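Local coordinates for glycosyl hydrolase family 10 (Bacteroides intestinalis DSM 17393, PDB 4QPW), which binds xylohexaose, and so probably xylan, as a carbohydrate-binding module of a larger enzyme that probably hydrolyses glycosidic bonds in polysaccharides, at residues 20-25 / 52-56; 24-30 / 43-49; 76-82 / 128-133. All blocks are in the same frame, centred on the assembly; numbering follows the deposited sequence.

Contact 1 (20-25 / 52-56); sequences EVNEEV and HFIQY. With XYP (beta-D-xylopyranose), chain B; XYP (beta-D-xylopyranose), chain C.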
loop_
_atom_site.group_PDB
_atom_site.type_symbol
_atom_site.label_atom_id
_atom_site.label_comp_id
_atom_site.label_asym_id
_atom_site.label_seq_id
_atom_site.Cartn_x
_atom_site.Cartn_y
_atom_site.Cartn_z
ATOM N N GLU A 20 -9.557 6.796 2.292
ATOM C CA GLU A 20 -11.023 6.853 2.397
ATOM C C GLU A 20 -11.469 5.584 3.085
ATOM O O GLU A 20 -11.400 4.490 2.551
ATOM C CB GLU A 20 -11.670 6.987 1.073
ATOM C CG GLU A 20 -13.211 7.158 1.116
ATOM C CD GLU A 20 -13.692 7.354 -0.298
ATOM O OE1 GLU A 20 -13.758 6.439 -1.041
ATOM O OE2 GLU A 20 -13.684 8.488 -0.838
ATOM N N VAL A 21 -12.026 5.776 4.278
ATOM C CA VAL A 21 -12.684 4.687 5.050
ATOM C C VAL A 21 -14.198 4.885 4.834
ATOM O O VAL A 21 -14.729 5.944 5.216
ATOM C CB VAL A 21 -12.329 4.756 6.498
ATOM C CG1 VAL A 21 -13.067 3.687 7.306
ATOM C CG2 VAL A 21 -10.852 4.594 6.732
ATOM N N ASN A 22 -14.816 3.983 4.148
ATOM C CA ASN A 22 -16.282 4.052 4.009
ATOM C C ASN A 22 -16.936 4.138 5.379
ATOM O O ASN A 22 -16.551 3.580 6.345
ATOM C CB ASN A 22 -16.740 2.786 3.289
ATOM C CG ASN A 22 -18.165 2.882 2.783
ATOM O OD1 ASN A 22 -19.106 2.704 3.615
ATOM N ND2 ASN A 22 -18.361 3.213 1.591
ATOM N N GLU A 23 -18.013 4.950 5.391
ATOM C CA GLU A 23 -18.818 5.155 6.619
ATOM C C GLU A 23 -19.292 3.891 7.293
ATOM O O GLU A 23 -19.438 3.915 8.519
ATOM C CB GLU A 23 -20.018 6.086 6.337
ATOM C CG GLU A 23 -19.515 7.498 6.055
ATOM C CD GLU A 23 -20.642 8.496 5.862
ATOM O OE1 GLU A 23 -21.040 8.653 4.687
ATOM O OE2 GLU A 23 -21.128 9.043 6.891
ATOM N N GLU A 24 -19.442 2.840 6.533
ATOM C CA GLU A 24 -19.833 1.573 7.078
ATOM C C GLU A 24 -19.007 1.147 8.246
ATOM O O GLU A 24 -19.463 0.460 9.171
ATOM C CB GLU A 24 -19.805 0.476 5.994
ATOM C CG GLU A 24 -20.371 -0.863 6.389
ATOM C CD GLU A 24 -20.071 -1.944 5.426
ATOM O OE1 GLU A 24 -18.875 -2.418 5.347
ATOM O OE2 GLU A 24 -20.831 -2.235 4.453
ATOM N N VAL A 25 -17.650 1.407 8.205
ATOM C CA VAL A 25 -16.679 0.888 9.117
ATOM C C VAL A 25 -15.863 1.982 9.751
ATOM O O VAL A 25 -14.749 1.764 10.279
ATOM C CB VAL A 25 -15.779 -0.238 8.538
ATOM C CG1 VAL A 25 -16.581 -1.502 8.282
ATOM C CG2 VAL A 25 -15.073 0.253 7.301
ATOM N N HIS A 52 -12.756 -2.398 -1.244
ATOM C CA HIS A 52 -12.383 -1.009 -1.447
ATOM C C HIS A 52 -12.949 -0.088 -0.414
ATOM O O HIS A 52 -12.595 1.095 -0.468
ATOM C CB HIS A 52 -12.758 -0.528 -2.837
ATOM C CG HIS A 52 -14.238 -0.284 -3.086
ATOM N ND1 HIS A 52 -14.875 0.934 -2.987
ATOM C CD2 HIS A 52 -15.169 -1.185 -3.408
ATOM C CE1 HIS A 52 -16.192 0.759 -3.255
ATOM N NE2 HIS A 52 -16.360 -0.506 -3.540
ATOM N N PHE A 53 -13.790 -0.577 0.507
ATOM C CA PHE A 53 -14.281 0.314 1.524
ATOM C C PHE A 53 -13.253 0.713 2.549
ATOM O O PHE A 53 -13.501 1.581 3.373
ATOM C CB PHE A 53 -15.449 -0.412 2.247
ATOM C CG PHE A 53 -16.792 -0.290 1.542
ATOM C CD1 PHE A 53 -16.942 0.087 0.325
ATOM C CD2 PHE A 53 -17.950 -0.599 2.293
ATOM C CE1 PHE A 53 -18.254 0.191 -0.297
ATOM C CE2 PHE A 53 -19.234 -0.542 1.668
ATOM C CZ PHE A 53 -19.393 -0.142 0.445
ATOM N N ILE A 54 -12.029 0.082 2.561
ATOM C CA ILE A 54 -10.882 0.622 3.317
ATOM C C ILE A 54 -9.766 0.770 2.292
ATOM O O ILE A 54 -9.186 -0.269 1.865
ATOM C CB ILE A 54 -10.506 -0.207 4.464
ATOM C CG1 ILE A 54 -11.695 -0.412 5.437
ATOM C CG2 ILE A 54 -9.327 0.439 5.195
ATOM C CD1 ILE A 54 -11.402 -1.316 6.590
ATOM N N GLN A 55 -9.574 1.982 1.798
ATOM C CA GLN A 55 -8.593 2.232 0.688
ATOM C C GLN A 55 -7.766 3.426 1.001
ATOM O O GLN A 55 -8.214 4.383 1.674
ATOM C CB GLN A 55 -9.312 2.342 -0.652
ATOM C CG GLN A 55 -10.265 3.533 -0.750
ATOM C CD GLN A 55 -10.912 3.656 -2.101
ATOM O OE1 GLN A 55 -10.364 3.259 -3.131
ATOM N NE2 GLN A 55 -12.149 4.182 -2.120
ATOM N N TYR A 56 -6.488 3.386 0.571
ATOM C CA TYR A 56 -5.536 4.378 1.021
ATOM C C TYR A 56 -4.365 4.382 0.062
ATOM O O TYR A 56 -3.915 3.323 -0.391
ATOM C CB TYR A 56 -5.106 4.087 2.482
ATOM C CG TYR A 56 -4.833 2.658 2.829
ATOM C CD1 TYR A 56 -5.897 1.782 3.177
ATOM C CD2 TYR A 56 -3.575 2.091 2.796
ATOM C CE1 TYR A 56 -5.723 0.454 3.382
ATOM C CE2 TYR A 56 -3.365 0.792 3.052
ATOM C CZ TYR A 56 -4.426 -0.071 3.335
ATOM O OH TYR A 56 -4.182 -1.397 3.623
HETATM C C1 XYP B . -12.191 8.643 -5.585
HETATM C C2 XYP B . -13.384 8.468 -4.608
HETATM C C3 XYP B . -13.404 6.998 -4.256
HETATM C C4 XYP B . -13.323 6.095 -5.435
HETATM C C5 XYP B . -12.130 6.442 -6.306
HETATM O O2 XYP B . -13.288 9.286 -3.452
HETATM O O3 XYP B . -14.592 6.668 -3.470
HETATM O O4 XYP B . -13.142 4.733 -4.984
HETATM O O5 XYP B . -12.219 7.830 -6.701
HETATM C C1 XYP C . -13.271 3.765 -5.978
HETATM C C2 XYP C . -12.390 2.600 -5.627
HETATM C C3 XYP C . -12.566 1.449 -6.605
HETATM C C4 XYP C . -14.075 1.101 -6.680
HETATM C C5 XYP C . -14.852 2.341 -6.924
HETATM O O2 XYP C . -11.018 2.996 -5.666
HETATM O O3 XYP C . -11.776 0.311 -6.151
HETATM O O4 XYP C . -14.218 0.124 -7.719
HETATM O O5 XYP C . -14.674 3.301 -5.904
HETATM O O HOH W 1 -13.420 3.584 0.670
#

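Contact 2 (24-30 / 43-49); sequences EVKETTT and KTSVAAS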
loop_
_atom_site.group_PDB
_atom_site.type_symbol
_atom_site.label_atom_id
_atom_site.label_comp_id
_atom_site.label_asym_id
_atom_site.label_seq_id
_atom_site.Cartn_x
_atom_site.Cartn_y
_atom_site.Cartn_z
ATOM N N GLU A 24 -19.442 2.840 6.533
ATOM C CA GLU A 24 -19.833 1.573 7.078
ATOM C C GLU A 24 -19.007 1.147 8.246
ATOM O O GLU A 24 -19.463 0.460 9.171
ATOM C CB GLU A 24 -19.805 0.476 5.994
ATOM C CG GLU A 24 -20.371 -0.863 6.389
ATOM C CD GLU A 24 -20.071 -1.944 5.426
ATOM O OE1 GLU A 24 -18.875 -2.418 5.347
ATOM O OE2 GLU A 24 -20.831 -2.235 4.453
ATOM N N VAL A 25 -17.650 1.407 8.205
ATOM C CA VAL A 25 -16.679 0.888 9.117
ATOM C C VAL A 25 -15.863 1.982 9.751
ATOM O O VAL A 25 -14.749 1.764 10.279
ATOM C CB VAL A 25 -15.779 -0.238 8.538
ATOM C CG1 VAL A 25 -16.581 -1.502 8.282
ATOM C CG2 VAL A 25 -15.073 0.253 7.301
ATOM N N LYS A 26 -16.396 3.196 9.793
ATOM C CA LYS A 26 -15.662 4.313 10.340
ATOM C C LYS A 26 -15.294 4.178 11.759
ATOM O O LYS A 26 -14.215 4.652 12.175
ATOM C CB LYS A 26 -16.529 5.629 10.200
ATOM C CG LYS A 26 -16.053 6.882 10.919
ATOM C CD LYS A 26 -17.147 7.999 10.925
ATOM C CE LYS A 26 -16.596 9.184 11.727
ATOM N NZ LYS A 26 -17.471 10.367 11.442
ATOM N N GLU A 27 -16.140 3.594 12.612
ATOM C CA GLU A 27 -15.864 3.502 14.000
ATOM C C GLU A 27 -14.796 2.524 14.407
ATOM O O GLU A 27 -14.228 2.675 15.470
ATOM C CB GLU A 27 -17.134 3.258 14.796
ATOM C CG GLU A 27 -18.218 4.307 14.705
ATOM C CD GLU A 27 -17.735 5.670 15.092
ATOM O OE1 GLU A 27 -17.105 5.683 16.230
ATOM O OE2 GLU A 27 -17.936 6.669 14.337
ATOM N N THR A 28 -14.605 1.508 13.597
ATOM C CA THR A 28 -13.824 0.358 13.935
ATOM C C THR A 28 -12.486 0.268 13.119
ATOM O O THR A 28 -11.819 -0.759 13.190
ATOM C CB THR A 28 -14.665 -0.909 13.788
ATOM O OG1 THR A 28 -15.303 -0.896 12.560
ATOM C CG2 THR A 28 -15.726 -0.985 14.918
ATOM N N THR A 29 -12.161 1.338 12.411
ATOM C CA THR A 29 -10.976 1.373 11.480
ATOM C C THR A 29 -10.169 2.569 11.839
ATOM O O THR A 29 -10.683 3.688 12.030
ATOM C CB THR A 29 -11.479 1.465 10.088
ATOM O OG1 THR A 29 -12.388 0.396 9.767
ATOM C CG2 THR A 29 -10.293 1.435 9.093
ATOM N N THR A 30 -8.819 2.408 11.809
ATOM C CA THR A 30 -7.900 3.516 11.909
ATOM C C THR A 30 -6.777 3.349 10.895
ATOM O O THR A 30 -6.310 2.240 10.636
ATOM C CB THR A 30 -7.295 3.708 13.281
ATOM O OG1 THR A 30 -6.658 2.651 13.692
ATOM C CG2 THR A 30 -8.367 3.858 14.315
ATOM N N LYS A 43 -5.654 -0.547 11.109
ATOM C CA LYS A 43 -6.250 -1.444 12.101
ATOM C C LYS A 43 -7.734 -1.508 11.947
ATOM O O LYS A 43 -8.398 -0.471 11.876
ATOM C CB LYS A 43 -5.936 -0.970 13.469
ATOM C CG LYS A 43 -4.600 -1.177 13.942
ATOM C CD LYS A 43 -4.598 -1.050 15.484
ATOM C CE LYS A 43 -5.689 -1.930 16.053
ATOM N NZ LYS A 43 -5.264 -2.649 17.282
ATOM N N THR A 44 -8.259 -2.714 11.937
ATOM C CA THR A 44 -9.698 -2.983 11.717
ATOM C C THR A 44 -10.153 -3.997 12.717
ATOM O O THR A 44 -9.464 -4.975 13.052
ATOM C CB THR A 44 -10.008 -3.512 10.407
ATOM O OG1 THR A 44 -9.139 -4.641 10.167
ATOM C CG2 THR A 44 -9.815 -2.499 9.315
ATOM N N SER A 45 -11.380 -3.786 13.284
ATOM C CA SER A 45 -12.025 -4.861 14.128
ATOM C C SER A 45 -13.208 -5.404 13.472
ATOM O O SER A 45 -13.738 -6.471 13.970
ATOM C CB SER A 45 -12.281 -4.367 15.541
ATOM O OG SER A 45 -13.225 -3.350 15.521
ATOM N N VAL A 46 -13.718 -4.886 12.394
ATOM C CA VAL A 46 -14.915 -5.348 11.663
ATOM C C VAL A 46 -14.597 -5.347 10.184
ATOM O O VAL A 46 -14.213 -4.263 9.618
ATOM C CB VAL A 46 -16.192 -4.467 11.947
ATOM C CG1 VAL A 46 -17.351 -4.977 11.139
ATOM C CG2 VAL A 46 -16.501 -4.430 13.426
ATOM N N ALA A 47 -14.780 -6.424 9.472
ATOM C CA ALA A 47 -14.579 -6.436 8.014
ATOM C C ALA A 47 -15.560 -5.568 7.345
ATOM O O ALA A 47 -16.820 -5.574 7.720
ATOM C CB ALA A 47 -14.703 -7.850 7.489
ATOM N N ALA A 48 -15.210 -4.805 6.352
ATOM C CA ALA A 48 -16.143 -4.089 5.546
ATOM C C ALA A 48 -16.852 -5.072 4.600
ATOM O O ALA A 48 -16.355 -6.157 4.334
ATOM C CB ALA A 48 -15.403 -3.011 4.708
ATOM N N SER A 49 -17.914 -4.616 3.957
ATOM C CA SER A 49 -18.628 -5.482 2.981
ATOM C C SER A 49 -17.953 -5.565 1.676
ATOM O O SER A 49 -18.256 -6.473 0.852
ATOM C CB SER A 49 -20.108 -4.952 2.821
ATOM O OG SER A 49 -20.109 -3.656 2.411
HETATM O O HOH W 2 -19.267 -4.356 7.478
HETATM O O HOH W 3 -13.353 -2.067 10.930
HETATM O O HOH W 4 -9.177 0.548 14.780
#

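Contact 3 (76-82 / 128-133); sequences VRGSAEG and FVGTIQ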
loop_
_atom_site.group_PDB
_atom_site.type_symbol
_atom_site.label_atom_id
_atom_site.label_comp_id
_atom_site.label_asym_id
_atom_site.label_seq_id
_atom_site.Cartn_x
_atom_site.Cartn_y
_atom_site.Cartn_z
ATOM N N VAL A 76 5.755 -5.381 4.382
ATOM C CA VAL A 76 4.402 -5.528 4.977
ATOM C C VAL A 76 4.410 -6.673 5.954
ATOM O O VAL A 76 5.069 -7.720 5.713
ATOM C CB VAL A 76 3.360 -5.810 3.914
ATOM C CG1 VAL A 76 1.938 -5.898 4.469
ATOM C CG2 VAL A 76 3.469 -4.874 2.768
ATOM N N ARG A 77 3.669 -6.532 7.037
ATOM C CA ARG A 77 3.290 -7.701 7.892
ATOM C C ARG A 77 1.866 -7.423 8.371
ATOM O O ARG A 77 1.321 -6.283 8.346
ATOM C CB ARG A 77 4.241 -7.899 9.011
ATOM C CG ARG A 77 4.211 -6.926 10.041
ATOM C CD ARG A 77 5.070 -7.252 11.298
ATOM N NE ARG A 77 4.893 -6.434 12.431
ATOM C CZ ARG A 77 5.491 -6.495 13.669
ATOM N NH1 ARG A 77 6.404 -7.461 13.999
ATOM N NH2 ARG A 77 5.168 -5.536 14.555
ATOM N N GLY A 78 1.257 -8.466 8.943
ATOM C CA GLY A 78 -0.032 -8.345 9.601
ATOM C C GLY A 78 -0.104 -9.154 10.837
ATOM O O GLY A 78 0.754 -10.021 11.130
ATOM N N SER A 79 -1.159 -8.915 11.591
ATOM C CA SER A 79 -1.403 -9.688 12.833
ATOM C C SER A 79 -1.848 -11.069 12.511
ATOM O O SER A 79 -1.877 -11.906 13.475
ATOM C CB SER A 79 -2.492 -8.991 13.675
ATOM O OG SER A 79 -3.630 -8.726 12.951
ATOM N N ALA A 80 -2.246 -11.389 11.362
ATOM C CA ALA A 80 -2.597 -12.689 10.864
ATOM C C ALA A 80 -2.357 -12.720 9.382
ATOM O O ALA A 80 -2.111 -11.635 8.748
ATOM C CB ALA A 80 -4.072 -13.006 11.105
ATOM N N GLU A 81 -2.320 -13.860 8.739
ATOM C CA GLU A 81 -2.241 -13.974 7.341
ATOM C C GLU A 81 -3.393 -13.250 6.640
ATOM O O GLU A 81 -4.571 -13.352 7.074
ATOM C CB GLU A 81 -2.193 -15.439 6.872
ATOM C CG GLU A 81 -0.865 -16.076 7.205
ATOM C CD GLU A 81 -0.770 -17.585 6.959
ATOM O OE1 GLU A 81 -1.467 -18.113 6.119
ATOM O OE2 GLU A 81 0.065 -18.216 7.622
ATOM N N GLY A 82 -3.167 -12.490 5.578
ATOM C CA GLY A 82 -4.188 -11.837 4.818
ATOM C C GLY A 82 -3.667 -11.316 3.529
ATOM O O GLY A 82 -2.485 -11.581 3.163
ATOM N N PHE A 128 -10.011 -7.391 5.406
ATOM C CA PHE A 128 -9.120 -7.873 6.418
ATOM C C PHE A 128 -9.422 -7.371 7.755
ATOM O O PHE A 128 -9.558 -6.141 7.944
ATOM C CB PHE A 128 -7.626 -7.546 6.055
ATOM C CG PHE A 128 -6.651 -8.078 7.056
ATOM C CD1 PHE A 128 -6.324 -9.434 7.090
ATOM C CD2 PHE A 128 -6.107 -7.317 8.016
ATOM C CE1 PHE A 128 -5.422 -9.913 8.030
ATOM C CE2 PHE A 128 -5.184 -7.787 8.899
ATOM C CZ PHE A 128 -4.876 -9.091 8.986
ATOM N N VAL A 129 -9.536 -8.259 8.757
ATOM C CA VAL A 129 -9.695 -7.972 10.129
ATOM C C VAL A 129 -8.434 -8.127 10.920
ATOM O O VAL A 129 -7.919 -9.251 10.982
ATOM C CB VAL A 129 -10.870 -8.779 10.802
ATOM C CG1 VAL A 129 -11.023 -8.381 12.230
ATOM C CG2 VAL A 129 -12.110 -8.579 10.009
ATOM N N GLY A 130 -7.890 -7.102 11.501
ATOM C CA GLY A 130 -6.690 -7.136 12.282
ATOM C C GLY A 130 -5.835 -5.898 12.036
ATOM O O GLY A 130 -6.357 -4.816 11.770
ATOM N N THR A 131 -4.535 -6.074 12.165
ATOM C CA THR A 131 -3.566 -4.943 11.998
ATOM C C THR A 131 -2.686 -5.265 10.793
ATOM O O THR A 131 -2.065 -6.360 10.747
ATOM C CB THR A 131 -2.747 -4.784 13.215
ATOM O OG1 THR A 131 -3.601 -4.535 14.398
ATOM C CG2 THR A 131 -1.773 -3.596 13.152
ATOM N N ILE A 132 -2.631 -4.341 9.827
ATOM C CA ILE A 132 -1.640 -4.334 8.717
ATOM C C ILE A 132 -0.630 -3.268 9.028
ATOM O O ILE A 132 -0.971 -2.124 9.383
ATOM C CB ILE A 132 -2.359 -4.088 7.413
ATOM C CG1 ILE A 132 -3.342 -5.217 7.119
ATOM C CG2 ILE A 132 -1.318 -3.892 6.309
ATOM C CD1 ILE A 132 -4.216 -4.919 5.931
ATOM N N GLN A 133 0.658 -3.596 8.906
ATOM C CA GLN A 133 1.766 -2.633 9.048
ATOM C C GLN A 133 2.615 -2.598 7.794
ATOM O O GLN A 133 2.925 -3.654 7.203
ATOM C CB GLN A 133 2.589 -3.028 10.239
ATOM C CG GLN A 133 1.779 -2.938 11.568
ATOM C CD GLN A 133 2.616 -3.299 12.787
ATOM O OE1 GLN A 133 3.520 -4.123 12.697
ATOM N NE2 GLN A 133 2.365 -2.653 13.858
#

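Contact 1 (20-25 / 52-56)
E20 and Q55 meet at the edge of the five-stranded sheet of this β-sandwich binding module, where strand 19-21 pairs antiparallel with strand 54-57 and both side chains face the bound xylohexaose. The H52 ring lies under the chain C xylose, whose C4 sits over the ring centre 3.8 Å above its plane, while CD1 of F53 approaches the opposite face. F53 is stacked on N22: the amide and ring planes are 6° apart and N22 ND2 lies over the ring centre. CG of N22, anti to the backbone N (chi1 -166°), carries the amide over the ring, and an Asx turn from OD1 to E24 N holds it there. E24 OE2, whose main partner is S49, comes at the ring edge. N22 N donates to F53 O at 2.8 Å. I54 turns, with V21, to the face opposite E20 and Q55, its CG1 3.9 Å from CG2 of V25. Q55 and E20 form an antiparallel hydrogen-bonded pair, and Q55 NE2 adds a weak bond to E20 OE1 at 3.0 Å. The Q55 amide spans two sugars: OE1 accepts from O2 of the chain C xylose at 2.6 Å, and NE2 donates at 3.1 Å to O4 of the chain B xylose, the oxygen linked to chain C C1. The E20 carboxylate clasps the chain B xylose, O3 donating to OE1 at 2.6 Å and O2 to OE2 at 2.8 Å.

Contact 2 (24-30 / 43-49)
The carboxylate of E24 reaches across to S49 and takes two hydrogen bonds on the syn side of its oxygens: S49 OG donates to OE2 at 2.6 Å and S49 N to OE1 at 2.8 Å. CG anti to the backbone N (chi1 -172°) and an extended chain beyond it bring the group this far, and the paired grip fixes its rotation. Backbone bonds hold the other end. T30 and K43 form a hydrogen-bonded antiparallel pair, N to O at 2.9 Å both ways, and S45 N donates to T28 O at 3.1 Å; T29 and T44 between them form a non-hydrogen-bonded pair. Water does the work in the middle, where the chains diverge: one molecule donates to V46 O at 2.7 Å and to T29 OG1, which itself donates to V25 O, and also meets T28 OG1 at 2.8 Å. A second links A47 O to E24 OE1, the latter bond weak. Apolar touches are modest: V25 CG1 rests on A48 CA at 3.8 Å, T28 lies against V46, and the methyls of T29 and T44 sit side by side, with I54 packing on both. The S49 side chain lies about 12 Å from a bound xylose. This is an antiparallel strand pair splaying into loops at the rim of a β-sandwich.

Contact 3 (76-82 / 128-133)
R77 and Q133 run side by side on one face of an antiparallel strand pair, and R77 grips the amide oxygen side-on. Q133 OE1 accepts from both NE and NH2 of R77, at 2.7 and 2.9 Å, within a few degrees of the guanidinium plane. NE lies nearly in line with the C=O, NH2 on a lone pair, and the amide is nearly coplanar with the guanidinium, 11° apart. The torsions set this up: CG of R77 lies between its backbone N and carbonyl carbon (chi1 70°), with the chain extended to NE, whereas CG of Q133 stands anti to its carbonyl carbon (chi1 -64°). E41 takes the NE2 of Q133, fixing which way round the amide sits, and W105 touches both side chains.

Beneath them the backbones bond in both directions, Q133 N donating to R77 O at 2.8 Å. Where strand 69-78 ends, S79 takes over with its side chain: OG accepts from T131 N at 2.9 Å in a nearly straight bond, while S79 N donates to T131 O. Close beside OG runs G130 CA, at a backbone conformation that calls for glycine. The F128 ring points toward the turn, with E81 O near the ring plane 3.7 Å from CE1; F101 meets the ring edge-to-face. On the sheet's other face V76 and I132 pack together with L84 and F101. This is an antiparallel strand pair in the seven-stranded sheet of the β-sandwich, with the 79-81 turn carrying the chain over to strand 82-89 of the five-stranded sheet.

Overall arrangement
From the N terminus, strand 19-21 runs into the turn that opens contact 2, and residues 24-30 with 43-49 close a short loop through strands 29-31 and 39-44. The chain then goes on to strand 54-57, which returns to strand 19-21 and closes contact 1, so contact 2 nests inside contact 1 and the two share E24 and V25. I54 packs against T29 and T44, joining the five-stranded sheet to the seven-stranded one. Contact 3 follows in series, closing a longer loop between 76-82 and 128-133. It meets contact 2 through T44, which pairs with G130, and touches contact 1 where Y56 reaches I132.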